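Local coordinates for NanU sialic acid binding protein (Bacteroides fragilis, PDB 4L7T) that probably binds sialic acid at the outer membrane of Bacteroides fragilis, as a SusD-family protein, at residues L238-L249 with Y388-K399; S248-V256 with Q412-K420. All coordinates share one frame; numbering follows the deposited sequence.

Interaction 1 (L238-L249 with Y388-K399)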
loop_
_atom_site.group_PDB
_atom_site.type_symbol
_atom_site.label_atom_id
_atom_site.label_comp_id
_atom_site.label_asym_id
_atom_site.label_seq_id
_atom_site.Cartn_x
_atom_site.Cartn_y
_atom_site.Cartn_z
ATOM N N LEU A 238 17.467 3.829 4.122
ATOM C CA LEU A 238 16.395 4.654 4.707
ATOM C C LEU A 238 17.060 5.917 5.242
ATOM O O LEU A 238 16.474 7.005 5.109
ATOM C CB LEU A 238 15.662 3.838 5.766
ATOM C CG LEU A 238 15.008 2.583 5.098
ATOM C CD1 LEU A 238 14.594 1.519 6.200
ATOM C CD2 LEU A 238 13.735 3.024 4.354
ATOM N N GLN A 239 18.276 5.792 5.783
ATOM C CA GLN A 239 19.002 6.961 6.323
ATOM C C GLN A 239 19.310 7.962 5.199
ATOM O O GLN A 239 19.325 9.186 5.444
ATOM C CB GLN A 239 20.327 6.553 7.045
ATOM C CG GLN A 239 19.971 6.031 8.421
ATOM C CD GLN A 239 21.196 5.443 9.180
ATOM O OE1 GLN A 239 22.150 4.974 8.581
ATOM N NE2 GLN A 239 21.083 5.385 10.444
ATOM N N SER A 240 19.516 7.435 3.998
ATOM C CA SER A 240 19.839 8.287 2.811
ATOM C C SER A 240 18.600 9.133 2.414
ATOM O O SER A 240 18.774 10.186 1.849
ATOM C CB SER A 240 20.492 7.463 1.665
ATOM O OG SER A 240 19.437 6.935 0.881
ATOM N N ILE A 241 17.381 8.629 2.692
ATOM C CA ILE A 241 16.165 9.454 2.451
ATOM C C ILE A 241 16.040 10.558 3.473
ATOM O O ILE A 241 15.832 11.745 3.172
ATOM C CB ILE A 241 14.910 8.549 2.505
ATOM C CG1 ILE A 241 14.982 7.527 1.381
ATOM C CG2 ILE A 241 13.598 9.446 2.458
ATOM C CD1 ILE A 241 13.899 6.457 1.651
ATOM N N VAL A 242 16.277 10.202 4.746
ATOM C CA VAL A 242 16.265 11.212 5.857
ATOM C C VAL A 242 17.292 12.321 5.536
ATOM O O VAL A 242 16.997 13.494 5.767
ATOM C CB VAL A 242 16.653 10.538 7.184
ATOM C CG1 VAL A 242 16.838 11.621 8.288
ATOM C CG2 VAL A 242 15.544 9.489 7.609
ATOM N N SER A 243 18.456 11.958 4.994
ATOM C CA SER A 243 19.479 12.975 4.773
ATOM C C SER A 243 19.212 13.760 3.511
ATOM O O SER A 243 19.234 14.995 3.559
ATOM C CB SER A 243 20.869 12.344 4.734
ATOM O OG SER A 243 21.025 11.385 3.691
ATOM N N ASN A 244 18.962 13.053 2.404
ATOM C CA ASN A 244 19.048 13.727 1.054
ATOM C C ASN A 244 17.767 14.125 0.353
ATOM O O ASN A 244 17.819 14.869 -0.689
ATOM C CB ASN A 244 19.831 12.866 0.078
ATOM C CG ASN A 244 21.253 12.517 0.600
ATOM O OD1 ASN A 244 21.785 11.484 0.219
ATOM N ND2 ASN A 244 21.795 13.302 1.554
ATOM N N ALA A 245 16.645 13.585 0.804
ATOM C CA ALA A 245 15.407 13.867 0.086
ATOM C C ALA A 245 14.624 14.995 0.724
ATOM O O ALA A 245 14.619 15.155 1.980
ATOM C CB ALA A 245 14.515 12.598 0.057
ATOM N N ASN A 246 13.868 15.748 -0.112
ATOM C CA ASN A 246 13.052 16.806 0.495
ATOM C C ASN A 246 11.706 16.257 1.032
ATOM O O ASN A 246 10.724 16.179 0.315
ATOM C CB ASN A 246 12.720 17.909 -0.520
ATOM C CG ASN A 246 11.860 18.984 0.120
ATOM O OD1 ASN A 246 11.773 19.056 1.352
ATOM N ND2 ASN A 246 11.198 19.762 -0.691
ATOM N N VAL A 247 11.725 15.805 2.276
ATOM C CA VAL A 247 10.582 15.161 2.897
ATOM C C VAL A 247 10.402 15.641 4.309
ATOM O O VAL A 247 11.396 16.014 4.958
ATOM C CB VAL A 247 10.787 13.606 2.968
ATOM C CG1 VAL A 247 10.553 12.959 1.507
ATOM C CG2 VAL A 247 12.140 13.175 3.621
ATOM N N SER A 248 9.164 15.680 4.775
ATOM C CA SER A 248 8.849 16.152 6.094
ATOM C C SER A 248 7.501 15.555 6.480
ATOM O O SER A 248 6.648 15.362 5.581
ATOM C CB SER A 248 8.699 17.682 5.999
ATOM O OG SER A 248 8.491 18.196 7.280
ATOM N N LEU A 249 7.294 15.289 7.761
ATOM C CA LEU A 249 5.915 15.020 8.212
ATOM C C LEU A 249 4.964 16.216 8.138
ATOM O O LEU A 249 5.287 17.300 8.661
ATOM C CB LEU A 249 5.900 14.405 9.614
ATOM C CG LEU A 249 6.681 13.107 9.768
ATOM C CD1 LEU A 249 6.596 12.737 11.242
ATOM C CD2 LEU A 249 6.075 11.971 8.911
ATOM N N TYR A 388 6.749 9.641 4.054
ATOM C CA TYR A 388 7.860 9.783 4.979
ATOM C C TYR A 388 7.616 9.051 6.317
ATOM O O TYR A 388 8.626 8.523 6.868
ATOM C CB TYR A 388 8.193 11.252 5.234
ATOM C CG TYR A 388 9.506 11.497 5.975
ATOM C CD1 TYR A 388 10.668 10.764 5.606
ATOM C CD2 TYR A 388 9.552 12.418 7.003
ATOM C CE1 TYR A 388 11.930 10.987 6.274
ATOM C CE2 TYR A 388 10.787 12.638 7.717
ATOM C CZ TYR A 388 11.936 11.901 7.302
ATOM O OH TYR A 388 13.127 12.203 7.981
ATOM N N ALA A 389 6.362 9.012 6.846
ATOM C CA ALA A 389 6.199 8.210 8.071
ATOM C C ALA A 389 6.614 6.729 7.861
ATOM O O ALA A 389 7.099 6.100 8.804
ATOM C CB ALA A 389 4.749 8.359 8.589
ATOM N N ASP A 390 6.443 6.176 6.655
ATOM C CA ASP A 390 6.837 4.764 6.370
ATOM C C ASP A 390 8.374 4.658 6.398
ATOM O O ASP A 390 8.942 3.719 6.994
ATOM C CB ASP A 390 6.241 4.473 5.002
ATOM C CG ASP A 390 6.235 2.999 4.602
ATOM O OD1 ASP A 390 6.700 2.116 5.366
ATOM O OD2 ASP A 390 5.770 2.707 3.444
ATOM N N CYS A 391 9.096 5.648 5.828
ATOM C CA CYS A 391 10.549 5.671 5.929
ATOM C C CYS A 391 10.971 5.580 7.417
ATOM O O CYS A 391 11.835 4.758 7.758
ATOM C CB CYS A 391 11.078 7.009 5.328
ATOM S SG CYS A 391 12.861 7.168 5.429
ATOM N N LEU A 392 10.351 6.443 8.257
ATOM C CA LEU A 392 10.726 6.508 9.657
ATOM C C LEU A 392 10.461 5.155 10.361
ATOM O O LEU A 392 11.331 4.736 11.187
ATOM C CB LEU A 392 10.006 7.625 10.402
ATOM C CG LEU A 392 10.401 9.060 9.920
ATOM C CD1 LEU A 392 9.484 10.093 10.605
ATOM C CD2 LEU A 392 11.940 9.341 10.131
ATOM N N LEU A 393 9.327 4.510 10.099
ATOM C CA LEU A 393 8.971 3.281 10.787
ATOM C C LEU A 393 9.755 2.091 10.236
ATOM O O LEU A 393 10.094 1.165 11.040
ATOM C CB LEU A 393 7.436 3.051 10.805
ATOM C CG LEU A 393 6.739 4.100 11.632
ATOM C CD1 LEU A 393 5.251 3.872 11.569
ATOM C CD2 LEU A 393 7.199 4.139 13.131
ATOM N N LEU A 394 10.066 2.077 8.925
ATOM C CA LEU A 394 11.002 1.084 8.462
ATOM C C LEU A 394 12.357 1.237 9.098
ATOM O O LEU A 394 13.012 0.226 9.314
ATOM C CB LEU A 394 11.133 1.119 6.911
ATOM C CG LEU A 394 9.890 0.667 6.100
ATOM C CD1 LEU A 394 10.060 1.006 4.605
ATOM C CD2 LEU A 394 9.474 -0.825 6.287
ATOM N N LEU A 395 12.850 2.470 9.231
ATOM C CA LEU A 395 14.154 2.696 9.845
ATOM C C LEU A 395 14.171 2.219 11.312
ATOM O O LEU A 395 15.129 1.505 11.689
ATOM C CB LEU A 395 14.546 4.145 9.678
ATOM C CG LEU A 395 15.874 4.540 10.323
ATOM C CD1 LEU A 395 17.033 3.698 9.717
ATOM C CD2 LEU A 395 16.052 6.023 9.988
ATOM N N ALA A 396 13.069 2.489 12.049
ATOM C CA ALA A 396 12.847 1.953 13.409
ATOM C C ALA A 396 12.953 0.424 13.361
ATOM O O ALA A 396 13.588 -0.186 14.227
ATOM C CB ALA A 396 11.455 2.380 13.928
ATOM N N GLU A 397 12.306 -0.209 12.371
ATOM C CA GLU A 397 12.305 -1.663 12.311
ATOM C C GLU A 397 13.683 -2.186 12.005
ATOM O O GLU A 397 14.135 -3.184 12.615
ATOM C CB GLU A 397 11.345 -2.082 11.221
ATOM C CG GLU A 397 11.066 -3.614 11.236
ATOM C CD GLU A 397 9.706 -3.971 10.597
ATOM O OE1 GLU A 397 9.145 -3.183 9.772
ATOM O OE2 GLU A 397 9.146 -5.028 10.943
ATOM N N ALA A 398 14.393 -1.568 11.047
ATOM C CA ALA A 398 15.769 -2.036 10.753
ATOM C C ALA A 398 16.632 -1.901 12.040
ATOM O O ALA A 398 17.482 -2.808 12.333
ATOM C CB ALA A 398 16.406 -1.187 9.632
ATOM N N LYS A 399 16.467 -0.803 12.740
ATOM C CA LYS A 399 17.223 -0.547 14.014
ATOM C C LYS A 399 16.908 -1.649 15.042
ATOM O O LYS A 399 17.804 -2.283 15.618
ATOM C CB LYS A 399 16.944 0.842 14.575
ATOM C CG LYS A 399 17.720 1.923 13.761
ATOM C CD LYS A 399 17.480 3.338 14.261
ATOM C CE LYS A 399 18.430 4.244 13.515
ATOM N NZ LYS A 399 18.306 5.607 14.171
HETATM O O HOH W 1 19.696 7.213 11.929
#
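Gln-239 and Lys-399 are joined through one water, whose oxygen accepts an N-H from Gln-239 NE2 at 2.7 Å and another from Lys-399 NZ at 3.1 Å. Both chains are long and extended, as suits residues meeting at the contact's border; the lysine ammonium also forms a salt bridge with Glu-409. Inward from this bridge the contact turns apolar. Leu-238 lays its CD1 branch across the backbone of the opposite helix, 3.6 Å from Leu-394 CB, the two side chains crossing at about a right angle. Helices 227-244 and 388-401 belong to the largely helical SusD fold, and their segments run roughly antiparallel at 137°, with axes 9.7 Å apart. Cys-391 suits its place facing helix 227-244, being short with a weakly polar sulfur: SG meets Ile-241 CG2 at 3.8 Å. Beyond the helix end, the chain swings around Tyr-388. With CG anti to the backbone N (chi1 -169°), the ring projects toward the loop, and Val-247 sets CG2 over one face, 3.6 Å from the ring centroid in a CH-pi contact 23° off the normal. Leu-392 CG, from the tyrosine's own helix, lies over the opposite face. Val-242 CG2 comes to the ring edge, 3.7 Å from Tyr-388 OH. Leu-249 CD2 comes within 3.6 Å of Ala-389 N, which the small alanine allows, and Leu-249 CD1 meets Leu-392 CD1 tip to tip.

Interaction 2 (S248-V256 with Q412-K420)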
loop_
_atom_site.group_PDB
_atom_site.type_symbol
_atom_site.label_atom_id
_atom_site.label_comp_id
_atom_site.label_asym_id
_atom_site.label_seq_id
_atom_site.Cartn_x
_atom_site.Cartn_y
_atom_site.Cartn_z
ATOM N N SER A 248 9.164 15.680 4.775
ATOM C CA SER A 248 8.849 16.152 6.094
ATOM C C SER A 248 7.501 15.555 6.480
ATOM O O SER A 248 6.648 15.362 5.581
ATOM C CB SER A 248 8.699 17.682 5.999
ATOM O OG SER A 248 8.491 18.196 7.280
ATOM N N LEU A 249 7.294 15.289 7.761
ATOM C CA LEU A 249 5.915 15.020 8.212
ATOM C C LEU A 249 4.964 16.216 8.138
ATOM O O LEU A 249 5.287 17.300 8.661
ATOM C CB LEU A 249 5.900 14.405 9.614
ATOM C CG LEU A 249 6.681 13.107 9.768
ATOM C CD1 LEU A 249 6.596 12.737 11.242
ATOM C CD2 LEU A 249 6.075 11.971 8.911
ATOM N N GLN A 250 3.783 16.034 7.539
ATOM C CA GLN A 250 2.740 17.065 7.653
ATOM C C GLN A 250 2.338 17.228 9.161
ATOM O O GLN A 250 2.184 16.235 9.887
ATOM C CB GLN A 250 1.524 16.645 6.818
ATOM C CG GLN A 250 1.767 16.705 5.321
ATOM C CD GLN A 250 1.699 18.196 4.856
ATOM O OE1 GLN A 250 2.721 18.781 4.582
ATOM N NE2 GLN A 250 0.510 18.828 4.923
ATOM N N ASP A 251 2.083 18.470 9.642
ATOM C CA ASP A 251 1.659 18.670 10.999
ATOM C C ASP A 251 0.290 18.005 11.222
ATOM O O ASP A 251 0.073 17.489 12.313
ATOM C CB ASP A 251 1.441 20.189 11.275
ATOM C CG ASP A 251 2.725 20.934 11.471
ATOM O OD1 ASP A 251 3.784 20.299 11.593
ATOM O OD2 ASP A 251 2.664 22.198 11.510
ATOM N N ASP A 252 -0.578 18.013 10.197
ATOM C CA ASP A 252 -1.960 17.499 10.276
ATOM C C ASP A 252 -2.024 16.157 9.526
ATOM O O ASP A 252 -1.880 16.092 8.259
ATOM C CB ASP A 252 -2.896 18.558 9.686
ATOM C CG ASP A 252 -4.396 18.211 9.790
ATOM O OD1 ASP A 252 -4.790 17.022 9.786
ATOM O OD2 ASP A 252 -5.233 19.169 9.811
ATOM N N PHE A 253 -2.198 15.086 10.299
ATOM C CA PHE A 253 -2.323 13.750 9.654
ATOM C C PHE A 253 -3.424 13.743 8.595
ATOM O O PHE A 253 -3.207 13.240 7.517
ATOM C CB PHE A 253 -2.593 12.690 10.746
ATOM C CG PHE A 253 -2.740 11.231 10.217
ATOM C CD1 PHE A 253 -1.618 10.429 9.998
ATOM C CD2 PHE A 253 -4.020 10.685 9.994
ATOM C CE1 PHE A 253 -1.733 9.091 9.576
ATOM C CE2 PHE A 253 -4.171 9.358 9.570
ATOM C CZ PHE A 253 -3.024 8.532 9.376
ATOM N N SER A 254 -4.598 14.324 8.838
ATOM C CA SER A 254 -5.614 14.272 7.780
ATOM C C SER A 254 -5.247 14.957 6.453
ATOM O O SER A 254 -5.686 14.504 5.394
ATOM C CB SER A 254 -6.938 14.815 8.291
ATOM O OG SER A 254 -6.786 16.207 8.494
ATOM N N LYS A 255 -4.399 15.995 6.525
ATOM C CA LYS A 255 -4.017 16.730 5.318
ATOM C C LYS A 255 -3.026 15.951 4.479
ATOM O O LYS A 255 -2.862 16.275 3.319
ATOM C CB LYS A 255 -3.483 18.129 5.637
ATOM C CG LYS A 255 -4.446 19.000 6.423
ATOM C CD LYS A 255 -3.804 20.409 6.538
ATOM C CE LYS A 255 -4.546 21.361 7.514
ATOM N NZ LYS A 255 -3.965 22.754 7.401
ATOM N N VAL A 256 -2.445 14.854 5.013
ATOM C CA VAL A 256 -1.625 13.983 4.145
ATOM C C VAL A 256 -2.443 13.456 2.946
ATOM O O VAL A 256 -1.923 13.282 1.865
ATOM C CB VAL A 256 -1.057 12.783 4.947
ATOM C CG1 VAL A 256 -0.217 11.865 4.004
ATOM C CG2 VAL A 256 -0.218 13.303 6.100
ATOM N N GLN A 412 8.998 10.278 16.709
ATOM C CA GLN A 412 8.738 11.348 15.724
ATOM C C GLN A 412 7.342 11.169 15.085
ATOM O O GLN A 412 6.553 12.122 14.893
ATOM C CB GLN A 412 9.807 11.311 14.626
ATOM C CG GLN A 412 9.747 12.540 13.684
ATOM C CD GLN A 412 10.992 12.649 12.724
ATOM O OE1 GLN A 412 11.928 11.872 12.807
ATOM N NE2 GLN A 412 10.962 13.651 11.841
ATOM N N VAL A 413 7.023 9.914 14.806
ATOM C CA VAL A 413 5.704 9.597 14.227
ATOM C C VAL A 413 4.556 9.772 15.266
ATOM O O VAL A 413 3.544 10.368 14.955
ATOM C CB VAL A 413 5.717 8.176 13.624
ATOM C CG1 VAL A 413 4.329 7.775 13.115
ATOM C CG2 VAL A 413 6.675 8.142 12.400
ATOM N N ARG A 414 4.735 9.301 16.487
ATOM C CA ARG A 414 3.718 9.541 17.551
ATOM C C ARG A 414 3.469 11.014 17.855
ATOM O O ARG A 414 2.337 11.444 18.053
ATOM C CB ARG A 414 4.138 8.855 18.841
ATOM C CG ARG A 414 4.012 7.393 18.693
ATOM C CD ARG A 414 4.350 6.626 19.997
ATOM N NE ARG A 414 4.270 5.159 19.729
ATOM C CZ ARG A 414 4.444 4.208 20.666
ATOM N NH1 ARG A 414 4.733 4.557 21.959
ATOM N NH2 ARG A 414 4.407 2.880 20.370
ATOM N N GLU A 415 4.531 11.827 17.898
ATOM C CA GLU A 415 4.361 13.234 18.186
ATOM C C GLU A 415 3.405 13.896 17.155
ATOM O O GLU A 415 2.546 14.699 17.494
ATOM C CB GLU A 415 5.735 13.927 18.216
ATOM C CG GLU A 415 5.580 15.468 18.306
ATOM C CD GLU A 415 6.909 16.215 18.141
ATOM O OE1 GLU A 415 7.483 16.221 17.023
ATOM O OE2 GLU A 415 7.375 16.840 19.119
ATOM N N ARG A 416 3.552 13.546 15.870
ATOM C CA ARG A 416 2.659 14.051 14.800
ATOM C C ARG A 416 1.201 13.605 15.080
ATOM O O ARG A 416 0.266 14.389 14.897
ATOM C CB ARG A 416 3.162 13.682 13.350
ATOM C CG ARG A 416 2.377 14.419 12.269
ATOM C CD ARG A 416 1.056 13.688 11.828
ATOM N NE ARG A 416 1.398 12.436 11.149
ATOM C CZ ARG A 416 1.834 12.370 9.903
ATOM N NH1 ARG A 416 1.959 13.472 9.152
ATOM N NH2 ARG A 416 2.123 11.174 9.381
ATOM N N ALA A 417 1.030 12.350 15.466
ATOM C CA ALA A 417 -0.283 11.706 15.629
ATOM C C ALA A 417 -1.087 12.369 16.823
ATOM O O ALA A 417 -2.306 12.662 16.718
ATOM C CB ALA A 417 -0.080 10.184 15.940
ATOM N N TYR A 418 -0.353 12.595 17.922
ATOM C CA TYR A 418 -0.958 13.182 19.121
ATOM C C TYR A 418 -0.968 14.698 19.128
ATOM O O TYR A 418 -1.751 15.303 19.864
ATOM C CB TYR A 418 -0.309 12.655 20.368
ATOM C CG TYR A 418 -0.528 11.197 20.633
ATOM C CD1 TYR A 418 -1.769 10.713 21.063
ATOM C CD2 TYR A 418 0.505 10.288 20.404
ATOM C CE1 TYR A 418 -1.959 9.338 21.308
ATOM C CE2 TYR A 418 0.350 8.870 20.664
ATOM C CZ TYR A 418 -0.906 8.414 21.123
ATOM O OH TYR A 418 -0.976 7.065 21.392
ATOM N N GLY A 419 -0.147 15.332 18.293
ATOM C CA GLY A 419 0.078 16.790 18.367
ATOM C C GLY A 419 1.229 17.116 19.315
ATOM O O GLY A 419 1.388 16.507 20.342
ATOM N N LYS A 420 2.057 18.094 18.959
ATOM C CA LYS A 420 3.287 18.315 19.744
ATOM C C LYS A 420 3.052 18.570 21.215
ATOM O O LYS A 420 3.711 17.984 22.065
ATOM C CB LYS A 420 4.047 19.501 19.147
ATOM C CG LYS A 420 4.617 19.201 17.751
ATOM C CD LYS A 420 4.957 20.526 17.024
ATOM C CE LYS A 420 4.826 20.410 15.495
ATOM N NZ LYS A 420 6.087 20.579 14.742
HETATM O O HOH W 2 -0.007 16.906 14.785
#
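The loop that follows helix 227-244 in this SusD-family fold is held to helix 407-418 through a buried arginine, Arg-416. Its NH1 donates to Gln-250 O at 2.9 Å, with an N-H...O angle of 150°, reaching a carbonyl lone pair in the carbonyl plane and close to the plane of its own guanidinium. Glu-266 also pairs with Arg-416 NH1 and accepts the backbone N-H of Gln-250, while Glu-463 pairs with Arg-416 NH2. The long arginine chain folds at chi2 (-86°) and again at chi3, which brings the guanidinium back beside the loop. Leu-249 CB covers one guanidinium face and Phe-253 CD1 the other. The phenylalanine is not stacked on the group: the two planes stand 76° apart, and Arg-416 NE lies at the ring edge, 3.8 Å from Phe-253 CD1. Val-256 CG2 packs obliquely against Arg-416 NH1 at 3.8 Å, a van der Waals contact. On the exposed side, Asp-251 OD1 and Lys-420 NZ form only a long salt bridge of 3.9 Å. Apolar cover on both faces, with oxygen partners for both terminal nitrogens, probably compensates the buried charge and restricts rotation of the guanidinium.

Overall arrangement
Interactions 1 and 2 are neighbouring parts of one packing region, their centres 14 Å apart and on the same side of the chain's centre. They share Ser-248 and Leu-249, in the loop after helix 227-244, where that loop leaves the surface of helix 388-401 for that of helix 407-418. These two helices are consecutive in the chain and also touch: Leu-392 CD1 lies 3.6 Å from Gln-412 CD, and Ala-389 CB lies 3.9 Å from Arg-416 NH2. The segment 238-256 thus packs successively on both helices, first mainly through apolar side chains and then around a buried charge. Neither contact includes the sodium ligands Thr-483 and Thr-486.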